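Local structure of protein-arginine-phosphatase (Geobacillus stearothermophilus, 4PIC) at residues Lys55-Glu60 with Ala129-Glu134. The protein removes the phosphate group from phosphoarginine residues in proteins, probably opposing the arginine kinase McsB, and has almost no activity on phosphotyrosine peptides. Residues are numbered along the deposited sequence; the frame is centred on the assembly and turned at random.
Sequences KEKGIE and ARDELE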
loop_
_atom_site.group_PDB
_atom_site.type_symbol
_atom_site.label_atom_id
_atom_site.label_comp_id
_atom_site.label_asym_id
_atom_site.label_seq_id
_atom_site.Cartn_x
_atom_site.Cartn_y
_atom_site.Cartn_z
ATOM N N LYS A 55 2.586 -8.889 -25.886
ATOM C CA LYS A 55 2.333 -9.056 -27.317
ATOM C C LYS A 55 3.461 -9.848 -27.988
ATOM O O LYS A 55 3.212 -10.648 -28.900
ATOM C CB LYS A 55 2.167 -7.685 -27.987
ATOM C CG LYS A 55 1.662 -7.740 -29.426
ATOM C CD LYS A 55 1.727 -6.362 -30.075
ATOM C CE LYS A 55 0.884 -6.305 -31.343
ATOM N NZ LYS A 55 -0.576 -6.236 -31.037
ATOM N N GLU A 56 4.694 -9.658 -27.522
ATOM C CA GLU A 56 5.845 -10.362 -28.091
ATOM C C GLU A 56 5.725 -11.872 -27.914
ATOM O O GLU A 56 6.310 -12.654 -28.673
ATOM C CB GLU A 56 7.148 -9.888 -27.447
ATOM C CG GLU A 56 7.459 -8.432 -27.689
ATOM C CD GLU A 56 8.638 -7.927 -26.876
ATOM O OE1 GLU A 56 9.289 -8.729 -26.166
ATOM O OE2 GLU A 56 8.920 -6.715 -26.963
ATOM N N LYS A 57 4.994 -12.284 -26.888
ATOM C CA LYS A 57 4.768 -13.702 -26.633
ATOM C C LYS A 57 3.382 -14.172 -27.072
ATOM O O LYS A 57 2.930 -15.251 -26.669
ATOM C CB LYS A 57 5.010 -14.009 -25.155
ATOM C CG LYS A 57 6.459 -13.791 -24.727
ATOM C CD LYS A 57 7.414 -14.469 -25.712
ATOM C CE LYS A 57 8.867 -14.401 -25.259
ATOM N NZ LYS A 57 9.135 -15.343 -24.139
ATOM N N GLY A 58 2.724 -13.365 -27.897
ATOM C CA GLY A 58 1.440 -13.710 -28.476
ATOM C C GLY A 58 0.222 -13.456 -27.614
ATOM O O GLY A 58 -0.871 -13.939 -27.911
ATOM N N ILE A 59 0.398 -12.696 -26.536
ATOM C CA ILE A 59 -0.681 -12.489 -25.587
ATOM C C ILE A 59 -1.236 -11.078 -25.736
ATOM O O ILE A 59 -0.487 -10.102 -25.695
ATOM C CB ILE A 59 -0.186 -12.737 -24.161
ATOM C CG1 ILE A 59 0.196 -14.211 -24.001
ATOM C CG2 ILE A 59 -1.254 -12.344 -23.146
ATOM C CD1 ILE A 59 0.933 -14.514 -22.696
ATOM N N GLU A 60 -2.543 -10.981 -25.968
ATOM C CA GLU A 60 -3.213 -9.693 -26.123
ATOM C C GLU A 60 -4.508 -9.771 -25.345
ATOM O O GLU A 60 -5.599 -9.791 -25.917
ATOM C CB GLU A 60 -3.508 -9.388 -27.596
ATOM C CG GLU A 60 -2.278 -9.284 -28.492
ATOM C CD GLU A 60 -2.634 -9.126 -29.966
ATOM O OE1 GLU A 60 -3.037 -10.129 -30.595
ATOM O OE2 GLU A 60 -2.520 -7.997 -30.494
ATOM N N ALA A 129 11.282 -8.675 -16.401
ATOM C CA ALA A 129 10.244 -9.107 -15.465
ATOM C C ALA A 129 9.375 -10.195 -16.093
ATOM O O ALA A 129 9.075 -11.210 -15.460
ATOM C CB ALA A 129 9.386 -7.928 -15.036
ATOM N N ARG A 130 8.975 -9.988 -17.344
ATOM C CA ARG A 130 8.185 -10.983 -18.052
ATOM C C ARG A 130 8.909 -12.325 -18.109
ATOM O O ARG A 130 8.302 -13.374 -17.920
ATOM C CB ARG A 130 7.849 -10.517 -19.471
ATOM C CG ARG A 130 6.913 -11.478 -20.199
ATOM C CD ARG A 130 7.054 -11.329 -21.704
ATOM N NE ARG A 130 8.380 -11.767 -22.131
ATOM C CZ ARG A 130 8.992 -11.363 -23.239
ATOM N NH1 ARG A 130 8.409 -10.499 -24.065
ATOM N NH2 ARG A 130 10.202 -11.824 -23.520
ATOM N N ASP A 131 10.210 -12.298 -18.381
ATOM C CA ASP A 131 10.981 -13.521 -18.533
ATOM C C ASP A 131 11.075 -14.263 -17.207
ATOM O O ASP A 131 10.953 -15.487 -17.168
ATOM C CB ASP A 131 12.375 -13.210 -19.079
ATOM C CG ASP A 131 12.351 -12.779 -20.537
ATOM O OD1 ASP A 131 11.374 -13.110 -21.244
ATOM O OD2 ASP A 131 13.319 -12.119 -20.975
ATOM N N GLU A 132 11.270 -13.518 -16.125
ATOM C CA GLU A 132 11.279 -14.109 -14.788
ATOM C C GLU A 132 9.935 -14.762 -14.519
ATOM O O GLU A 132 9.862 -15.898 -14.046
ATOM C CB GLU A 132 11.547 -13.057 -13.706
ATOM C CG GLU A 132 12.978 -12.510 -13.653
ATOM C CD GLU A 132 13.119 -11.350 -12.682
ATOM O OE1 GLU A 132 12.085 -10.881 -12.160
ATOM O OE2 GLU A 132 14.263 -10.893 -12.449
ATOM N N LEU A 133 8.867 -14.033 -14.826
ATOM C CA LEU A 133 7.515 -14.529 -14.602
ATOM C C LEU A 133 7.205 -15.748 -15.453
ATOM O O LEU A 133 6.560 -16.678 -14.985
ATOM C CB LEU A 133 6.493 -13.435 -14.888
ATOM C CG LEU A 133 6.417 -12.317 -13.866
ATOM C CD1 LEU A 133 5.576 -11.170 -14.417
ATOM C CD2 LEU A 133 5.825 -12.863 -12.575
ATOM N N GLU A 134 7.658 -15.761 -16.700
ATOM C CA GLU A 134 7.386 -16.906 -17.561
ATOM C C GLU A 134 7.981 -18.177 -16.953
ATOM O O GLU A 134 7.324 -19.227 -16.889
ATOM C CB GLU A 134 7.912 -16.694 -18.986
ATOM C CG GLU A 134 7.705 -17.909 -19.872
ATOM C CD GLU A 134 7.503 -17.574 -21.338
ATOM O OE1 GLU A 134 8.166 -16.647 -21.853
ATOM O OE2 GLU A 134 6.674 -18.259 -21.978
HETATM O O HOH W 1 10.834 -11.031 -26.226
HETATM O O HOH W 2 11.235 -15.927 -21.974
#
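Arg-130 and Glu-56 illustrate how a guanidinium can tie a helix end to a neighbouring helix. With CG anti to the backbone N (chi1 -175°) and a bend at chi3, Arg-130 sends its guanidinium from helix 123-150 to the end of helix 48-56. Arg-130 NH1 gives a salt-bridging hydrogen bond of 2.9 Å to Glu-56 OE1, which it meets from above the carboxylate plane, the two flat groups lying 73° apart; it also bonds Val-53 O, while Glu-56 OE2 pairs with Arg-127. Arg-130 NH2 makes a salt-bridging hydrogen bond of 2.9 Å to Asp-131 OD1, near the guanidinium plane; together these bonds probably hold the group's rotation. Lys-57 CE sits over one face, toward the rim, 3.4 Å from Arg-130 NH2, completing the tight, buried part. Replacing Arg-130 by a leucine would probably cost Glu-56 one of two arginine partners and Asp-131 its salt bridge. The solvent side is looser: exposed Lys-57 NZ makes a weak hydrogen bond within its salt bridge to Glu-134 OE1 (2.8 Å), and waters link NZ to Asp-131 OD1 and Glu-56 OE1 to Arg-130 NH2. This network joins two helices of the low molecular weight phosphotyrosine protein phosphatase fold beside the Schellman motif, with Gly-58 as C' residue, that ends helix 48-56.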